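Local atomic coordinates of triacylglycerol lipase (Clostridium botulinum, PDB entry 5AH1), a protein that hydrolyses ester bonds, probably those of triacylglycerols, as a zinc-binding lipase and polyesterase of the alpha/beta-hydrolase fold. Residues K29-L33 with S247-G251; T310-Q314 with L373-D377; G343-A347 with A360-R365. Residues are numbered along the deposited sequence.

Interaction 1: K29-L33 with S247-G251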
loop_
_atom_site.group_PDB
_atom_site.type_symbol
_atom_site.label_atom_id
_atom_site.label_comp_id
_atom_site.label_asym_id
_atom_site.label_seq_id
_atom_site.Cartn_x
_atom_site.Cartn_y
_atom_site.Cartn_z
ATOM N N LYS A 29 12.881 -2.611 -21.686
ATOM C CA LYS A 29 12.823 -1.184 -21.356
ATOM C C LYS A 29 11.524 -0.800 -20.652
ATOM O O LYS A 29 10.428 -1.089 -21.137
ATOM C CB LYS A 29 12.993 -0.350 -22.627
ATOM C CG LYS A 29 13.177 1.145 -22.369
ATOM C CD LYS A 29 13.429 1.930 -23.659
ATOM C CE LYS A 29 14.747 1.530 -24.320
ATOM N NZ LYS A 29 15.087 2.391 -25.496
ATOM N N ILE A 30 11.650 -0.139 -19.506
ATOM C CA ILE A 30 10.467 0.318 -18.795
ATOM C C ILE A 30 10.027 1.640 -19.415
ATOM O O ILE A 30 10.789 2.598 -19.476
ATOM C CB ILE A 30 10.682 0.456 -17.283
ATOM C CG1 ILE A 30 10.949 -0.930 -16.687
ATOM C CG2 ILE A 30 9.437 1.036 -16.613
ATOM C CD1 ILE A 30 11.362 -0.910 -15.231
ATOM N N PRO A 31 8.791 1.689 -19.894
ATOM C CA PRO A 31 8.280 2.887 -20.561
ATOM C C PRO A 31 8.028 4.012 -19.570
ATOM O O PRO A 31 7.797 3.760 -18.384
ATOM C CB PRO A 31 6.968 2.403 -21.171
ATOM C CG PRO A 31 6.617 1.205 -20.330
ATOM C CD PRO A 31 7.817 0.591 -19.886
ATOM N N THR A 32 8.088 5.236 -20.069
ATOM C CA THR A 32 7.732 6.414 -19.303
ATOM C C THR A 32 6.626 7.106 -20.092
ATOM O O THR A 32 6.100 6.552 -21.070
ATOM C CB THR A 32 8.928 7.356 -19.115
ATOM O OG1 THR A 32 9.370 7.816 -20.394
ATOM C CG2 THR A 32 10.079 6.650 -18.391
ATOM N N LEU A 33 6.273 8.322 -19.703
ATOM C CA LEU A 33 5.227 9.024 -20.432
ATOM C C LEU A 33 5.580 9.284 -21.891
ATOM O O LEU A 33 4.686 9.473 -22.716
ATOM C CB LEU A 33 4.859 10.330 -19.735
ATOM C CG LEU A 33 3.967 10.162 -18.508
ATOM C CD1 LEU A 33 3.763 11.512 -17.848
ATOM C CD2 LEU A 33 2.624 9.552 -18.896
ATOM N N SER A 247 7.106 8.534 -13.680
ATOM C CA SER A 247 6.578 8.739 -15.023
ATOM C C SER A 247 5.901 7.459 -15.537
ATOM O O SER A 247 4.795 7.502 -16.080
ATOM C CB SER A 247 7.694 9.204 -15.955
ATOM O OG SER A 247 7.158 9.600 -17.196
ATOM N N TYR A 248 6.557 6.319 -15.349
ATOM C CA TYR A 248 5.954 5.035 -15.667
ATOM C C TYR A 248 4.590 4.856 -14.989
ATOM O O TYR A 248 3.629 4.418 -15.622
ATOM C CB TYR A 248 6.885 3.889 -15.256
ATOM C CG TYR A 248 6.191 2.550 -15.268
ATOM C CD1 TYR A 248 5.905 1.905 -16.460
ATOM C CD2 TYR A 248 5.813 1.940 -14.084
ATOM C CE1 TYR A 248 5.251 0.686 -16.479
ATOM C CE2 TYR A 248 5.155 0.723 -14.087
ATOM C CZ TYR A 248 4.884 0.097 -15.291
ATOM O OH TYR A 248 4.227 -1.124 -15.275
ATOM N N THR A 249 4.514 5.218 -13.717
ATOM C CA THR A 249 3.291 5.006 -12.969
ATOM C C THR A 249 2.157 5.938 -13.440
ATOM O O THR A 249 0.991 5.581 -13.353
ATOM C CB THR A 249 3.550 5.110 -11.466
ATOM O OG1 THR A 249 4.679 4.287 -11.132
ATOM C CG2 THR A 249 2.349 4.619 -10.703
ATOM N N PHE A 250 2.492 7.112 -13.970
ATOM C CA PHE A 250 1.495 7.965 -14.639
ATOM C C PHE A 250 0.993 7.278 -15.902
ATOM O O PHE A 250 -0.187 7.354 -16.230
ATOM C CB PHE A 250 2.055 9.345 -14.990
ATOM C CG PHE A 250 2.069 10.306 -13.840
ATOM C CD1 PHE A 250 0.896 10.700 -13.222
ATOM C CD2 PHE A 250 3.257 10.847 -13.402
ATOM C CE1 PHE A 250 0.925 11.597 -12.172
ATOM C CE2 PHE A 250 3.289 11.735 -12.355
ATOM C CZ PHE A 250 2.130 12.109 -11.737
ATOM N N GLY A 251 1.893 6.616 -16.611
ATOM C CA GLY A 251 1.510 5.799 -17.752
ATOM C C GLY A 251 0.509 4.722 -17.360
ATOM O O GLY A 251 -0.514 4.553 -18.017
#
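The key rotamer here is the t conformation of S247 (chi1 -171°). It swings OG off the helix toward the extended N-terminal segment, where S247 OG accepts a hydrogen bond from L33 N at 2.9 Å with a nearly straight N-H...O angle of 166°. From that anchor L33, in the m,t rotamer, lays its isobutyl end along the helix: L33 CD2 sits 3.8 Å from G251 N and 4.0 Å from F250 CB. F250 has its CB toward the segment, but its m rotamer carries the ring off to I288 and L292 of helix 284-292, so L33 packs against the root of that side chain. Segment 247-251 lies on helix 242-257, part of the long excursion between strands 221-227 and 327-331 of the central parallel sheet; in related bacterial lipases this excursion carries the lid helices, although a lid role for this helix is only inferred. Y248, also t at chi1, turns its ring the other way, alongside I30 and P31. I30 CG2 comes within 3.6 Å of Y248 CD1, and P31 CG lies 4.0 Å from the same Y248 CD1. The phenol OH reaches beyond the contact to a hydrogen bond with I355 O. P31 O approaches Y248 CB to 3.3 Å and lies near the plane of the ring, at its edge; it is buried with no polar partner in the model. T32, chi1 p, brings its CB to 3.4 Å from S247 OG, while its backbone N is held by the D35 carboxylate. I30 also meets L236, L239 and M240.

Interaction 2: T310-Q314 with L373-D377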
loop_
_atom_site.group_PDB
_atom_site.type_symbol
_atom_site.label_atom_id
_atom_site.label_comp_id
_atom_site.label_asym_id
_atom_site.label_seq_id
_atom_site.Cartn_x
_atom_site.Cartn_y
_atom_site.Cartn_z
ATOM N N THR A 310 14.680 -1.053 -1.418
ATOM C CA THR A 310 15.030 -2.019 -0.381
ATOM C C THR A 310 15.801 -1.350 0.760
ATOM O O THR A 310 15.564 -1.666 1.925
ATOM C CB THR A 310 15.778 -3.227 -0.959
ATOM O OG1 THR A 310 16.984 -2.809 -1.599
ATOM C CG2 THR A 310 14.876 -3.976 -1.965
ATOM N N GLU A 311 16.711 -0.428 0.445
ATOM C CA GLU A 311 17.386 0.328 1.492
ATOM C C GLU A 311 16.392 1.090 2.388
ATOM O O GLU A 311 16.531 1.122 3.618
ATOM C CB GLU A 311 18.358 1.315 0.849
ATOM C CG GLU A 311 19.179 2.162 1.830
ATOM C CD GLU A 311 19.968 3.273 1.138
ATOM O OE1 GLU A 311 19.479 3.783 0.104
ATOM O OE2 GLU A 311 21.069 3.629 1.623
ATOM N N GLY A 312 15.433 1.768 1.768
ATOM C CA GLY A 312 14.504 2.596 2.510
ATOM C C GLY A 312 13.523 1.774 3.330
ATOM O O GLY A 312 13.173 2.157 4.444
ATOM N N ALA A 313 13.095 0.647 2.783
ATOM C CA ALA A 313 12.190 -0.251 3.503
ATOM C C ALA A 313 12.935 -0.864 4.695
ATOM O O ALA A 313 12.369 -0.997 5.785
ATOM C CB ALA A 313 11.680 -1.320 2.574
ATOM N N GLN A 314 14.193 -1.249 4.492
ATOM C CA GLN A 314 15.013 -1.733 5.585
ATOM C C GLN A 314 15.092 -0.689 6.686
ATOM O O GLN A 314 14.937 -1.003 7.868
ATOM C CB GLN A 314 16.406 -2.078 5.075
ATOM C CG GLN A 314 17.375 -2.525 6.145
ATOM C CD GLN A 314 18.686 -2.979 5.537
ATOM O OE1 GLN A 314 18.965 -4.158 5.444
ATOM N NE2 GLN A 314 19.477 -2.024 5.073
ATOM N N LEU A 373 24.177 -1.997 1.103
ATOM C CA LEU A 373 22.846 -2.221 0.558
ATOM C C LEU A 373 22.460 -3.697 0.690
ATOM O O LEU A 373 23.321 -4.582 0.628
ATOM C CB LEU A 373 22.776 -1.823 -0.908
ATOM C CG LEU A 373 22.948 -0.333 -1.191
ATOM C CD1 LEU A 373 23.092 -0.091 -2.674
ATOM C CD2 LEU A 373 21.772 0.453 -0.651
ATOM N N PRO A 374 21.158 -3.983 0.866
ATOM C CA PRO A 374 20.721 -5.380 0.958
ATOM C C PRO A 374 21.192 -6.199 -0.249
ATOM O O PRO A 374 21.154 -5.712 -1.375
ATOM C CB PRO A 374 19.192 -5.252 0.975
ATOM C CG PRO A 374 18.968 -3.931 1.621
ATOM C CD PRO A 374 20.057 -3.042 1.125
ATOM N N ILE A 375 21.628 -7.425 -0.017
ATOM C CA ILE A 375 22.071 -8.283 -1.101
ATOM C C ILE A 375 20.854 -8.887 -1.784
ATOM O O ILE A 375 20.052 -9.549 -1.153
ATOM C CB ILE A 375 23.041 -9.349 -0.577
ATOM C CG1 ILE A 375 24.335 -8.667 -0.109
ATOM C CG2 ILE A 375 23.362 -10.363 -1.666
ATOM C CD1 ILE A 375 25.221 -9.519 0.768
ATOM N N ILE A 376 20.732 -8.650 -3.086
ATOM C CA ILE A 376 19.600 -9.094 -3.899
ATOM C C ILE A 376 20.094 -10.242 -4.766
ATOM O O ILE A 376 21.018 -10.070 -5.572
ATOM C CB ILE A 376 19.059 -7.969 -4.799
ATOM C CG1 ILE A 376 18.746 -6.705 -3.982
ATOM C CG2 ILE A 376 17.837 -8.438 -5.574
ATOM C CD1 ILE A 376 17.771 -6.904 -2.843
ATOM N N ASP A 377 19.506 -11.414 -4.553
ATOM C CA ASP A 377 19.864 -12.626 -5.271
ATOM C C ASP A 377 18.620 -13.241 -5.906
ATOM O O ASP A 377 17.559 -12.612 -5.956
ATOM C CB ASP A 377 20.590 -13.632 -4.349
ATOM C CG ASP A 377 19.716 -14.173 -3.215
ATOM O OD1 ASP A 377 18.515 -13.858 -3.131
ATOM O OD2 ASP A 377 20.252 -14.951 -2.396
#
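T310 opens helix 310-317 with its CB directed at the loop. In the p rotamer, OG1 lies 3.9 Å from P374 CG, and T310 CG2 makes a looser apolar approach of 4.2 Å to I376 CD1. The hydroxyl has its polar partners elsewhere: D238, a potassium ligand, and R368, whose NH2 also bonds to P374 O and so links helix and loop indirectly. E311 is next, and its CA is the closest to L373 CA, 6.1 Å away. Its chain runs out extended (t,t), so that E311 CD stands 3.8 Å from L373 CD2 at the partly exposed border of the contact. The backbone of E311 takes part too, with P374 CD 4.3 Å from E311 N. Within the alpha/beta-hydrolase fold, this helix is the last before strand 327-331 of the parallel sheet, while 373-377 belongs to the long loop that joins helix 357-363 to strand 403-405. G312 and A313 are out of reach of the loop. One full turn on from T310, Q314 comes back to the same side, its N bonded to T310 O at 2.9 Å. Its extended t,t side chain places Q314 OE1 3.8 Å from P374 CG. The pyrrolidine of P374 therefore slots into the surface made by T310, E311 and Q314, and the contact is van der Waals packing throughout. I375, between P374 and I376, points away from the helix, in keeping with the alternation of a nearly extended chain, and the backbone of I376 is hydrogen-bonded to R368.

Interaction 3: G343-A347 with A360-R365; sequences GHSVA and ANLMGR
Two direct hydrogen bonds set the register: S345 N donates to G364 O at 2.9 Å (151°), and A347 N to N361 OD1 at 3.0 Å (155°). Between them V346 bonds through its backbone to K337, 345-347 pairing antiparallel with strand 336-338; its other edge meets the end of helix 357-363. CA atoms pair as H344 with R365 (5.1 Å), S345 with G364 (4.2 Å), V346 with N361 (5.0 Å) and A347 with A360 (5.9 Å). Build G343 at 85/-7, a conformation calling for glycine, H344 at -70/155, S345 and V346 extended (-91/137 and -133/156), 360-363 helical, G364 at -70/-3 and R365 at -137/14, with G364 N bonded to A360 O at 2.8 Å. N361 takes chi1 m, chi2 -20°. A water between the segments donates to S345 O and N361 O, 2.7 Å from each, and accepts from R365 NH2 at 2.8 Å. R365, p,t,p, folds back so that its NE donates to N361 O at 3.3 Å. G364 CA lies 3.3 Å from S345 O in a CA-H...O contact; a CB would fall 1.9 Å from that oxygen, requiring glycine. Outward, H344 (chi1 m, chi2 149°) lays its ring on R365: R365 CB stands 3.4 Å from the H344 ring centroid, a CH-pi contact 8° off the normal. V346 CG1 lies 4.4 Å from R365 NH2, and A347 CB meets A360 CB at 4.4 Å. Two strand NH groups and one carbonyl, S345 O, are satisfied by a carbonyl past the helix end, an asparagine and a water, in place of another strand.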
loop_
_atom_site.group_PDB
_atom_site.type_symbol
_atom_site.label_atom_id
_atom_site.label_comp_id
_atom_site.label_asym_id
_atom_site.label_seq_id
_atom_site.Cartn_x
_atom_site.Cartn_y
_atom_site.Cartn_z
ATOM N N GLY A 343 16.973 -19.132 -15.433
ATOM C CA GLY A 343 16.666 -18.994 -14.026
ATOM C C GLY A 343 16.000 -17.675 -13.670
ATOM O O GLY A 343 15.568 -17.489 -12.534
ATOM N N HIS A 344 15.906 -16.754 -14.623
ATOM C CA HIS A 344 15.232 -15.483 -14.381
ATOM C C HIS A 344 13.731 -15.713 -14.253
ATOM O O HIS A 344 13.202 -16.688 -14.781
ATOM C CB HIS A 344 15.489 -14.509 -15.524
ATOM C CG HIS A 344 16.924 -14.115 -15.659
ATOM N ND1 HIS A 344 17.496 -13.789 -16.869
ATOM C CD2 HIS A 344 17.901 -13.991 -14.733
ATOM C CE1 HIS A 344 18.767 -13.485 -16.684
ATOM N NE2 HIS A 344 19.041 -13.601 -15.397
ATOM N N SER A 345 13.050 -14.815 -13.540
ATOM C CA SER A 345 11.586 -14.811 -13.490
ATOM C C SER A 345 11.037 -13.917 -14.589
ATOM O O SER A 345 11.554 -12.824 -14.833
ATOM C CB SER A 345 11.058 -14.341 -12.135
ATOM O OG SER A 345 11.222 -15.333 -11.134
ATOM N N VAL A 346 9.991 -14.392 -15.250
ATOM C CA VAL A 346 9.349 -13.678 -16.343
ATOM C C VAL A 346 7.842 -13.678 -16.168
ATOM O O VAL A 346 7.280 -14.538 -15.489
ATOM C CB VAL A 346 9.706 -14.293 -17.705
ATOM C CG1 VAL A 346 11.193 -14.221 -17.911
ATOM C CG2 VAL A 346 9.232 -15.727 -17.795
ATOM N N ALA A 347 7.177 -12.699 -16.763
ATOM C CA ALA A 347 5.725 -12.611 -16.654
ATOM C C ALA A 347 5.024 -13.866 -17.151
ATOM O O ALA A 347 5.391 -14.413 -18.197
ATOM C CB ALA A 347 5.235 -11.428 -17.457
ATOM N N ALA A 360 8.111 -6.617 -14.451
ATOM C CA ALA A 360 8.295 -7.986 -13.974
ATOM C C ALA A 360 9.589 -8.578 -14.504
ATOM O O ALA A 360 10.314 -9.245 -13.783
ATOM C CB ALA A 360 7.128 -8.849 -14.399
ATOM N N ASN A 361 9.874 -8.344 -15.778
ATOM C CA ASN A 361 11.042 -8.958 -16.386
ATOM C C ASN A 361 12.333 -8.312 -15.874
ATOM O O ASN A 361 13.325 -9.009 -15.662
ATOM C CB ASN A 361 10.912 -8.944 -17.912
ATOM C CG ASN A 361 9.724 -9.800 -18.390
ATOM O OD1 ASN A 361 9.234 -10.668 -17.651
ATOM N ND2 ASN A 361 9.242 -9.537 -19.603
ATOM N N LEU A 362 12.337 -7.000 -15.654
ATOM C CA LEU A 362 13.531 -6.382 -15.078
ATOM C C LEU A 362 13.775 -6.803 -13.632
ATOM O O LEU A 362 14.891 -7.137 -13.272
ATOM C CB LEU A 362 13.507 -4.850 -15.227
ATOM C CG LEU A 362 13.778 -4.318 -16.645
ATOM C CD1 LEU A 362 14.046 -2.840 -16.610
ATOM C CD2 LEU A 362 14.940 -5.035 -17.369
ATOM N N MET A 363 12.744 -6.799 -12.798
ATOM C CA MET A 363 12.915 -7.309 -11.448
ATOM C C MET A 363 13.331 -8.781 -11.476
ATOM O O MET A 363 14.089 -9.240 -10.634
ATOM C CB MET A 363 11.615 -7.205 -10.653
ATOM C CG MET A 363 11.355 -5.860 -10.016
ATOM S SD MET A 363 9.892 -5.894 -8.934
ATOM C CE MET A 363 8.713 -5.852 -10.208
ATOM N N GLY A 364 12.813 -9.516 -12.457
ATOM C CA GLY A 364 13.036 -10.948 -12.553
ATOM C C GLY A 364 14.453 -11.349 -12.924
ATOM O O GLY A 364 14.764 -12.541 -12.961
ATOM N N ARG A 365 15.311 -10.369 -13.188
ATOM C CA ARG A 365 16.720 -10.656 -13.450
ATOM C C ARG A 365 17.655 -9.681 -12.748
ATOM O O ARG A 365 18.850 -9.616 -13.059
ATOM C CB ARG A 365 17.001 -10.638 -14.948
ATOM C CG ARG A 365 16.876 -9.262 -15.601
ATOM C CD ARG A 365 16.870 -9.389 -17.120
ATOM N NE ARG A 365 15.721 -10.185 -17.533
ATOM C CZ ARG A 365 15.623 -10.848 -18.675
ATOM N NH1 ARG A 365 16.623 -10.816 -19.549
ATOM N NH2 ARG A 365 14.520 -11.548 -18.929
HETATM O O HOH W 1 13.536 -11.659 -16.277
#

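From the N terminus, interaction 1 comes first: it returns helix 242-257 to the first modelled residues of the chain, closing a loop of more than 200 residues that contains the first four strands of the parallel sheet. It is finished before interaction 2 opens at 310-314. That second contact closes a shorter loop, running through strand 327-331 to 373-377, and interaction 3 lies entirely within it, joining the small hairpin to helix 357-363. No contacts cross. Interactions 1 and 3 nevertheless touch in space, I30 CD1 being 3.6 Å from L362 CD1, so the N-terminal segment packs on helix 357-363 too. Interactions 2 and 3 stay about 6 Å apart at their nearest atoms.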